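Local coordinates for phosphodiesterase (Candida albicans, PDB 6CPU), which belongs to the cyclic nucleotide phosphodiesterase family, within the HD superfamily of metal-dependent, largely helical proteins, and carries zinc and magnesium ions, at residues G216-N224 with T467-W476; Y232-Y240 with K316-Q324. All coordinates share one frame; numbering follows the deposited sequence.

Interaction 1. Residues G216-N224 with T467-W476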
loop_
_atom_site.group_PDB
_atom_site.type_symbol
_atom_site.label_atom_id
_atom_site.label_comp_id
_atom_site.label_asym_id
_atom_site.label_seq_id
_atom_site.Cartn_x
_atom_site.Cartn_y
_atom_site.Cartn_z
ATOM N N GLY A 216 -2.617 -10.873 -15.435
ATOM C CA GLY A 216 -2.407 -10.815 -16.867
ATOM C C GLY A 216 -3.165 -9.764 -17.655
ATOM O O GLY A 216 -2.729 -9.423 -18.738
ATOM N N HIS A 217 -4.283 -9.254 -17.136
ATOM C CA HIS A 217 -5.077 -8.231 -17.840
ATOM C C HIS A 217 -4.609 -6.803 -17.563
ATOM O O HIS A 217 -4.359 -6.444 -16.408
ATOM C CB HIS A 217 -6.534 -8.304 -17.414
ATOM C CG HIS A 217 -7.292 -9.447 -18.013
ATOM N ND1 HIS A 217 -7.210 -10.731 -17.519
ATOM C CD2 HIS A 217 -8.156 -9.495 -19.055
ATOM C CE1 HIS A 217 -7.998 -11.522 -18.228
ATOM N NE2 HIS A 217 -8.582 -10.796 -19.165
ATOM N N TRP A 218 -4.535 -5.972 -18.604
ATOM C CA TRP A 218 -4.359 -4.526 -18.400
ATOM C C TRP A 218 -5.597 -3.942 -17.731
ATOM O O TRP A 218 -5.504 -2.973 -16.976
ATOM C CB TRP A 218 -4.058 -3.774 -19.705
ATOM C CG TRP A 218 -3.936 -2.303 -19.473
ATOM C CD1 TRP A 218 -4.807 -1.334 -19.865
ATOM C CD2 TRP A 218 -2.917 -1.643 -18.712
ATOM N NE1 TRP A 218 -4.377 -0.101 -19.427
ATOM C CE2 TRP A 218 -3.216 -0.265 -18.721
ATOM C CE3 TRP A 218 -1.761 -2.081 -18.056
ATOM C CZ2 TRP A 218 -2.408 0.676 -18.083
ATOM C CZ3 TRP A 218 -0.959 -1.142 -17.423
ATOM C CH2 TRP A 218 -1.284 0.217 -17.448
ATOM N N SER A 219 -6.762 -4.526 -17.999
ATOM C CA SER A 219 -7.979 -4.165 -17.282
ATOM C C SER A 219 -7.991 -4.896 -15.928
ATOM O O SER A 219 -8.836 -5.743 -15.665
ATOM C CB SER A 219 -9.216 -4.519 -18.111
ATOM O OG SER A 219 -10.376 -3.878 -17.600
ATOM N N PHE A 220 -7.045 -4.533 -15.067
ATOM C CA PHE A 220 -6.838 -5.221 -13.801
ATOM C C PHE A 220 -8.042 -4.988 -12.901
ATOM O O PHE A 220 -8.304 -3.838 -12.519
ATOM C CB PHE A 220 -5.562 -4.686 -13.151
ATOM C CG PHE A 220 -5.169 -5.389 -11.872
ATOM C CD1 PHE A 220 -4.983 -6.756 -11.844
ATOM C CD2 PHE A 220 -4.946 -4.662 -10.703
ATOM C CE1 PHE A 220 -4.609 -7.400 -10.666
ATOM C CE2 PHE A 220 -4.572 -5.296 -9.528
ATOM C CZ PHE A 220 -4.396 -6.666 -9.507
ATOM N N PRO A 221 -8.794 -6.062 -12.566
ATOM C CA PRO A 221 -10.073 -5.897 -11.898
ATOM C C PRO A 221 -9.905 -5.709 -10.387
ATOM O O PRO A 221 -10.512 -6.433 -9.595
ATOM C CB PRO A 221 -10.787 -7.213 -12.206
ATOM C CG PRO A 221 -9.678 -8.207 -12.208
ATOM C CD PRO A 221 -8.499 -7.490 -12.815
ATOM N N ALA A 222 -9.110 -4.707 -10.005
ATOM C CA ALA A 222 -8.720 -4.510 -8.606
ATOM C C ALA A 222 -9.904 -4.511 -7.660
ATOM O O ALA A 222 -9.811 -5.043 -6.555
ATOM C CB ALA A 222 -7.941 -3.214 -8.455
ATOM N N HIS A 223 -11.028 -3.929 -8.080
ATOM C CA HIS A 223 -12.169 -3.779 -7.183
ATOM C C HIS A 223 -12.963 -5.047 -6.941
ATOM O O HIS A 223 -13.783 -5.096 -6.034
ATOM C CB HIS A 223 -13.078 -2.656 -7.667
ATOM C CG HIS A 223 -12.355 -1.370 -7.838
ATOM N ND1 HIS A 223 -12.000 -0.570 -6.773
ATOM C CD2 HIS A 223 -11.855 -0.778 -8.943
ATOM C CE1 HIS A 223 -11.325 0.472 -7.221
ATOM N NE2 HIS A 223 -11.226 0.370 -8.533
ATOM N N ASN A 224 -12.717 -6.066 -7.751
ATOM C CA ASN A 224 -13.302 -7.377 -7.542
ATOM C C ASN A 224 -12.362 -8.317 -6.806
ATOM O O ASN A 224 -12.683 -9.488 -6.642
ATOM C CB ASN A 224 -13.660 -7.986 -8.896
ATOM C CG ASN A 224 -14.559 -7.080 -9.694
ATOM O OD1 ASN A 224 -14.132 -6.441 -10.659
ATOM N ND2 ASN A 224 -15.799 -6.962 -9.249
ATOM N N THR A 467 -5.715 5.571 -17.676
ATOM C CA THR A 467 -5.210 4.710 -18.754
ATOM C C THR A 467 -5.763 3.271 -18.737
ATOM O O THR A 467 -5.476 2.490 -19.645
ATOM C CB THR A 467 -3.667 4.620 -18.760
ATOM O OG1 THR A 467 -3.207 3.817 -17.664
ATOM C CG2 THR A 467 -3.025 6.002 -18.685
ATOM N N ARG A 468 -6.528 2.913 -17.710
ATOM C CA ARG A 468 -7.225 1.625 -17.699
ATOM C C ARG A 468 -8.467 1.737 -18.568
ATOM O O ARG A 468 -9.006 2.836 -18.730
ATOM C CB ARG A 468 -7.694 1.242 -16.293
ATOM C CG ARG A 468 -6.600 1.178 -15.231
ATOM C CD ARG A 468 -5.624 0.049 -15.459
ATOM N NE ARG A 468 -4.768 -0.148 -14.282
ATOM C CZ ARG A 468 -3.837 -1.097 -14.178
ATOM N NH1 ARG A 468 -3.621 -1.951 -15.179
ATOM N NH2 ARG A 468 -3.104 -1.199 -13.068
ATOM N N PRO A 469 -8.964 0.598 -19.081
ATOM C CA PRO A 469 -10.245 0.622 -19.790
ATOM C C PRO A 469 -11.376 1.274 -18.996
ATOM O O PRO A 469 -11.404 1.227 -17.760
ATOM C CB PRO A 469 -10.521 -0.858 -20.057
ATOM C CG PRO A 469 -9.157 -1.430 -20.232
ATOM C CD PRO A 469 -8.312 -0.716 -19.197
ATOM N N LEU A 470 -12.306 1.866 -19.733
ATOM C CA LEU A 470 -13.306 2.783 -19.198
ATOM C C LEU A 470 -14.033 2.339 -17.930
ATOM O O LEU A 470 -14.157 3.130 -16.995
ATOM C CB LEU A 470 -14.338 3.101 -20.291
ATOM C CG LEU A 470 -15.399 4.164 -20.002
ATOM C CD1 LEU A 470 -14.780 5.486 -19.569
ATOM C CD2 LEU A 470 -16.263 4.365 -21.242
ATOM N N ARG A 471 -14.518 1.098 -17.890
ATOM C CA ARG A 471 -15.311 0.640 -16.752
ATOM C C ARG A 471 -14.487 0.628 -15.456
ATOM O O ARG A 471 -14.958 1.070 -14.402
ATOM C CB ARG A 471 -15.859 -0.761 -17.013
ATOM C CG ARG A 471 -16.965 -1.191 -16.060
ATOM C CD ARG A 471 -17.433 -2.599 -16.412
ATOM N NE ARG A 471 -16.303 -3.522 -16.363
ATOM C CZ ARG A 471 -15.781 -4.023 -15.244
ATOM N NH1 ARG A 471 -16.298 -3.728 -14.055
ATOM N NH2 ARG A 471 -14.738 -4.834 -15.319
ATOM N N VAL A 472 -13.269 0.108 -15.550
ATOM C CA VAL A 472 -12.363 0.036 -14.397
ATOM C C VAL A 472 -11.923 1.444 -14.005
ATOM O O VAL A 472 -11.814 1.758 -12.819
ATOM C CB VAL A 472 -11.124 -0.830 -14.708
ATOM C CG1 VAL A 472 -10.100 -0.755 -13.575
ATOM C CG2 VAL A 472 -11.536 -2.277 -14.959
ATOM N N SER A 473 -11.667 2.282 -15.011
ATOM C CA SER A 473 -11.237 3.659 -14.783
ATOM C C SER A 473 -12.287 4.412 -14.001
ATOM O O SER A 473 -11.958 5.186 -13.104
ATOM C CB SER A 473 -10.935 4.355 -16.115
ATOM O OG SER A 473 -10.345 5.634 -15.927
ATOM N N ALA A 474 -13.556 4.169 -14.319
ATOM C CA ALA A 474 -14.664 4.811 -13.622
ATOM C C ALA A 474 -14.803 4.341 -12.177
ATOM O O ALA A 474 -15.150 5.131 -11.307
ATOM C CB ALA A 474 -15.974 4.566 -14.360
ATOM N N GLN A 475 -14.567 3.056 -11.932
ATOM C CA GLN A 475 -14.637 2.513 -10.564
ATOM C C GLN A 475 -13.619 3.218 -9.668
ATOM O O GLN A 475 -13.932 3.586 -8.547
ATOM C CB GLN A 475 -14.364 1.006 -10.564
ATOM C CG GLN A 475 -15.488 0.165 -11.147
ATOM C CD GLN A 475 -15.168 -1.314 -11.146
ATOM O OE1 GLN A 475 -14.039 -1.718 -11.432
ATOM N NE2 GLN A 475 -16.161 -2.129 -10.845
ATOM N N TRP A 476 -12.410 3.401 -10.184
ATOM C CA TRP A 476 -11.354 4.134 -9.472
ATOM C C TRP A 476 -11.749 5.588 -9.213
ATOM O O TRP A 476 -11.522 6.112 -8.134
ATOM C CB TRP A 476 -10.044 4.094 -10.257
ATOM C CG TRP A 476 -9.297 2.807 -10.123
ATOM C CD1 TRP A 476 -9.051 1.879 -11.101
ATOM C CD2 TRP A 476 -8.687 2.304 -8.936
ATOM N NE1 TRP A 476 -8.324 0.830 -10.589
ATOM C CE2 TRP A 476 -8.090 1.064 -9.262
ATOM C CE3 TRP A 476 -8.592 2.778 -7.624
ATOM C CZ2 TRP A 476 -7.407 0.295 -8.320
ATOM C CZ3 TRP A 476 -7.905 2.007 -6.689
ATOM C CH2 TRP A 476 -7.335 0.779 -7.042
HETATM O O HOH W 1 -7.178 -1.297 -12.055
HETATM O O HOH W 2 -12.583 -4.015 -10.649
#
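W218 and R468 meet in a cation-pi contact, the guanidinium poised obliquely over one face of the indole, NH1 nearest, with CZ 4.3 Å from the centroid of its six-membered ring. NH1 of R468 also donates to the W218 carbonyl O at 2.8 Å, a bent bond, while CB of F220 covers the other face of the guanidinium. With CG of W218 opposite its backbone N (chi1 178°), the indole extends to T467 and R468, and it suits this place by offering a flat surface and an N-H together: NE1 of W218 points at O of T467, 2.8 Å away and nearly straight at 169°, with that oxygen in the ring plane. NE2 of H223 sits above the centre of the W476 indole, 3.2 Å from its CD2, in an edge-to-face pair with planes 62° apart. CB of A222 touches CZ2 of the same indole. This irregular loop between helices 205-216 and 227-242 packs on the start of helix 470-495, with P469 at the N-cap position, in the helical catalytic domain of this phosphodiesterase family; the side chain of W476 is about 9 Å from the zinc ion. Two waters extend the contact: one bridges O of F220 to NE1 of W476, another joins OD1 of N224 to OE1 of Q475, whose NE2 reaches O of P512. D281 forms a salt bridge with NH2 of R468, and Q284 accepts from its NH1, fixing the guanidinium.

Interaction 2. Residues Y232-Y240 with K316-Q324. Unlike the reference sequence in segment 316-324: K316 (reference Thr).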
loop_
_atom_site.group_PDB
_atom_site.type_symbol
_atom_site.label_atom_id
_atom_site.label_comp_id
_atom_site.label_asym_id
_atom_site.label_seq_id
_atom_site.Cartn_x
_atom_site.Cartn_y
_atom_site.Cartn_z
ATOM N N TYR A 232 -1.887 -12.412 -2.775
ATOM C CA TYR A 232 -1.394 -13.427 -3.714
ATOM C C TYR A 232 -0.963 -12.812 -5.040
ATOM O O TYR A 232 0.022 -13.244 -5.618
ATOM C CB TYR A 232 -2.419 -14.523 -3.956
ATOM C CG TYR A 232 -1.777 -15.739 -4.582
ATOM C CD1 TYR A 232 -1.861 -15.969 -5.958
ATOM C CD2 TYR A 232 -1.067 -16.646 -3.804
ATOM C CE1 TYR A 232 -1.264 -17.085 -6.538
ATOM C CE2 TYR A 232 -0.472 -17.767 -4.372
ATOM C CZ TYR A 232 -0.569 -17.981 -5.739
ATOM O OH TYR A 232 0.035 -19.097 -6.313
ATOM N N CYS A 233 -1.702 -11.812 -5.525
ATOM C CA CYS A 233 -1.288 -11.071 -6.714
ATOM C C CYS A 233 0.112 -10.478 -6.583
ATOM O O CYS A 233 0.918 -10.561 -7.513
ATOM C CB CYS A 233 -2.282 -9.963 -7.051
ATOM S SG CYS A 233 -3.913 -10.544 -7.599
ATOM N N VAL A 234 0.411 -9.879 -5.432
ATOM C CA VAL A 234 1.743 -9.354 -5.197
ATOM C C VAL A 234 2.779 -10.485 -5.257
ATOM O O VAL A 234 3.833 -10.332 -5.866
ATOM C CB VAL A 234 1.844 -8.626 -3.843
ATOM C CG1 VAL A 234 3.277 -8.177 -3.583
ATOM C CG2 VAL A 234 0.925 -7.415 -3.817
ATOM N N TYR A 235 2.469 -11.617 -4.636
ATOM C CA TYR A 235 3.375 -12.760 -4.657
ATOM C C TYR A 235 3.676 -13.186 -6.105
ATOM O O TYR A 235 4.829 -13.384 -6.466
ATOM C CB TYR A 235 2.808 -13.929 -3.833
ATOM C CG TYR A 235 3.384 -15.263 -4.233
ATOM C CD1 TYR A 235 4.704 -15.588 -3.946
ATOM C CD2 TYR A 235 2.624 -16.183 -4.954
ATOM C CE1 TYR A 235 5.243 -16.816 -4.341
ATOM C CE2 TYR A 235 3.151 -17.403 -5.345
ATOM C CZ TYR A 235 4.461 -17.712 -5.042
ATOM O OH TYR A 235 4.968 -18.937 -5.447
ATOM N N LEU A 236 2.640 -13.301 -6.929
ATOM C CA LEU A 236 2.817 -13.686 -8.333
ATOM C C LEU A 236 3.791 -12.759 -9.056
ATOM O O LEU A 236 4.714 -13.210 -9.740
ATOM C CB LEU A 236 1.470 -13.688 -9.062
ATOM C CG LEU A 236 0.519 -14.807 -8.666
ATOM C CD1 LEU A 236 -0.846 -14.580 -9.285
ATOM C CD2 LEU A 236 1.085 -16.173 -9.046
ATOM N N MET A 237 3.611 -11.457 -8.867
ATOM C CA MET A 237 4.433 -10.471 -9.555
ATOM C C MET A 237 5.861 -10.366 -9.053
ATOM O O MET A 237 6.806 -10.322 -9.851
ATOM C CB MET A 237 3.739 -9.121 -9.520
ATOM C CG MET A 237 2.516 -9.116 -10.399
ATOM S SD MET A 237 1.676 -7.535 -10.450
ATOM C CE MET A 237 0.675 -7.595 -8.964
ATOM N N ILE A 238 6.037 -10.350 -7.736
ATOM C CA ILE A 238 7.375 -10.244 -7.171
ATOM C C ILE A 238 8.181 -11.536 -7.334
ATOM O O ILE A 238 9.369 -11.477 -7.657
ATOM C CB ILE A 238 7.337 -9.803 -5.692
ATOM C CG1 ILE A 238 6.649 -8.436 -5.561
ATOM C CG2 ILE A 238 8.735 -9.760 -5.107
ATOM C CD1 ILE A 238 7.406 -7.264 -6.149
ATOM N N ASP A 239 7.560 -12.690 -7.110
ATOM C CA ASP A 239 8.253 -13.968 -7.312
ATOM C C ASP A 239 8.764 -14.060 -8.751
ATOM O O ASP A 239 9.911 -14.448 -8.981
ATOM C CB ASP A 239 7.331 -15.146 -6.986
ATOM C CG ASP A 239 8.057 -16.494 -6.973
ATOM O OD1 ASP A 239 9.260 -16.547 -6.675
ATOM O OD2 ASP A 239 7.401 -17.522 -7.239
ATOM N N TYR A 240 7.919 -13.660 -9.695
ATOM C CA TYR A 240 8.228 -13.694 -11.132
ATOM C C TYR A 240 9.440 -12.820 -11.471
ATOM O O TYR A 240 10.309 -13.223 -12.239
ATOM C CB TYR A 240 7.002 -13.236 -11.925
ATOM C CG TYR A 240 7.048 -13.504 -13.417
ATOM C CD1 TYR A 240 6.892 -14.793 -13.917
ATOM C CD2 TYR A 240 7.212 -12.461 -14.333
ATOM C CE1 TYR A 240 6.916 -15.044 -15.285
ATOM C CE2 TYR A 240 7.232 -12.704 -15.709
ATOM C CZ TYR A 240 7.078 -13.999 -16.173
ATOM O OH TYR A 240 7.110 -14.245 -17.531
ATOM N N LYS A 316 -4.734 -24.895 -15.193
ATOM C CA LYS A 316 -4.127 -25.717 -14.131
ATOM C C LYS A 316 -2.936 -25.069 -13.408
ATOM O O LYS A 316 -2.447 -25.620 -12.432
ATOM C CB LYS A 316 -3.723 -27.113 -14.655
ATOM C CG LYS A 316 -2.594 -27.146 -15.683
ATOM C CD LYS A 316 -1.969 -28.541 -15.751
ATOM C CE LYS A 316 -1.264 -28.808 -17.073
ATOM N NZ LYS A 316 -0.174 -27.834 -17.351
ATOM N N HIS A 317 -2.478 -23.911 -13.874
ATOM C CA HIS A 317 -1.282 -23.283 -13.306
ATOM C C HIS A 317 -1.661 -22.343 -12.159
ATOM O O HIS A 317 -2.666 -21.647 -12.253
ATOM C CB HIS A 317 -0.538 -22.505 -14.380
ATOM C CG HIS A 317 -0.169 -23.329 -15.572
ATOM N ND1 HIS A 317 0.807 -24.298 -15.526
ATOM C CD2 HIS A 317 -0.642 -23.329 -16.838
ATOM C CE1 HIS A 317 0.921 -24.860 -16.716
ATOM N NE2 HIS A 317 0.049 -24.295 -17.527
ATOM N N THR A 318 -0.868 -22.340 -11.086
ATOM C CA THR A 318 -1.099 -21.432 -9.946
ATOM C C THR A 318 -0.058 -20.315 -9.839
ATOM O O THR A 318 -0.175 -19.453 -8.964
ATOM C CB THR A 318 -1.135 -22.191 -8.599
ATOM O OG1 THR A 318 0.081 -22.932 -8.427
ATOM C CG2 THR A 318 -2.329 -23.128 -8.552
ATOM N N VAL A 319 0.948 -20.327 -10.714
ATOM C CA VAL A 319 1.920 -19.241 -10.800
ATOM C C VAL A 319 2.121 -18.817 -12.251
ATOM O O VAL A 319 1.734 -19.540 -13.170
ATOM C CB VAL A 319 3.285 -19.615 -10.178
ATOM C CG1 VAL A 319 3.124 -19.972 -8.708
ATOM C CG2 VAL A 319 3.954 -20.756 -10.937
ATOM N N LEU A 320 2.736 -17.652 -12.448
ATOM C CA LEU A 320 2.969 -17.122 -13.793
ATOM C C LEU A 320 4.011 -17.994 -14.494
ATOM O O LEU A 320 5.074 -18.277 -13.929
ATOM C CB LEU A 320 3.451 -15.669 -13.745
ATOM C CG LEU A 320 2.576 -14.676 -12.979
ATOM C CD1 LEU A 320 3.069 -13.251 -13.196
ATOM C CD2 LEU A 320 1.102 -14.794 -13.353
ATOM N N ILE A 321 3.684 -18.447 -15.702
ATOM C CA ILE A 321 4.567 -19.331 -16.460
ATOM C C ILE A 321 5.206 -18.538 -17.594
ATOM O O ILE A 321 4.542 -18.208 -18.564
ATOM C CB ILE A 321 3.801 -20.534 -17.059
ATOM C CG1 ILE A 321 2.991 -21.275 -15.990
ATOM C CG2 ILE A 321 4.767 -21.486 -17.756
ATOM C CD1 ILE A 321 3.808 -21.861 -14.856
ATOM N N ALA A 322 6.491 -18.237 -17.460
ATOM C CA ALA A 322 7.218 -17.451 -18.453
ATOM C C ALA A 322 7.278 -18.170 -19.804
ATOM O O ALA A 322 7.405 -19.392 -19.853
ATOM C CB ALA A 322 8.627 -17.171 -17.955
ATOM N N LEU A 323 7.154 -17.396 -20.881
ATOM C CA LEU A 323 7.398 -17.873 -22.247
ATOM C C LEU A 323 8.805 -17.450 -22.683
ATOM O O LEU A 323 9.452 -16.647 -22.007
ATOM C CB LEU A 323 6.370 -17.276 -23.211
ATOM C CG LEU A 323 4.900 -17.386 -22.807
ATOM C CD1 LEU A 323 4.006 -16.558 -23.724
ATOM C CD2 LEU A 323 4.459 -18.841 -22.781
ATOM N N GLN A 324 9.274 -17.979 -23.812
ATOM C CA GLN A 324 10.571 -17.583 -24.376
ATOM C C GLN A 324 10.416 -16.861 -25.714
ATOM O O GLN A 324 9.364 -16.915 -26.349
ATOM C CB GLN A 324 11.475 -18.802 -24.538
ATOM C CG GLN A 324 12.014 -19.326 -23.218
ATOM C CD GLN A 324 13.169 -20.292 -23.395
ATOM O OE1 GLN A 324 13.285 -20.962 -24.424
ATOM N NE2 GLN A 324 14.034 -20.372 -22.388
HETATM O O HOH W 3 4.508 -15.944 -10.467
#
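The phenol OH of Y232 donates to the backbone O of T318 at 2.7 Å. That oxygen lies at the edge of the tyrosine ring, near its plane, whereas the hydroxyl stands above the plane of the T318 carbonyl. A tyrosine suits the place because its long, rigid ring carries one donor from the helix to a loop carbonyl. The same oxygen is touched by CD2 of L236, a methyl that also rests on CA of V319 at 3.6 Å. A chi1 of -71° sets CG of L236 opposite the carbonyl carbon, and of its two methyls CD2, not the extended CD1 branch, turns to the loop. CG1 of V319 lies 3.9 Å from OH of Y235. Helix 227-242 is thereby lined along one side by an extended segment of the connection between helices 276-292 and 336-348, within the helical phosphodiesterase fold. L320 turns inward and packs CB against CD1 of Y240 at 3.6 Å, its CD1 lying over one face of that ring; CG of L320 also approaches CB of L236. CB of A322 meets OH of Y240 at 3.3 Å, where a small methyl fits beside the phenol oxygen. Y240 OH is hydrogen-bonded to O of P297, and F299 meets the Y240 ring edge-to-face. A water bridges O of L236 and N of L320, while Q301 holds the loop through O of V319 and N of I321.

Both contacts set a non-helical segment against a helix, and both are largely buried, though interaction 2 runs out to the exposed A322 while interaction 1 has no exposed residue among those that touch. Helix 276-292 is common ground: D281 and Q284 serve R468 in interaction 1, and F287 packs on L320 in interaction 2. The loop of the first and helix 227-242 of the second follow closely in the chain, yet the centres lie 20 Å apart. Interaction 1, which places the side chain of W476 about 9 Å from the zinc ion, relies on arginine, indole and imidazole groups; interaction 2 combines aliphatic and tyrosine packing with one direct hydrogen bond and a water bridge.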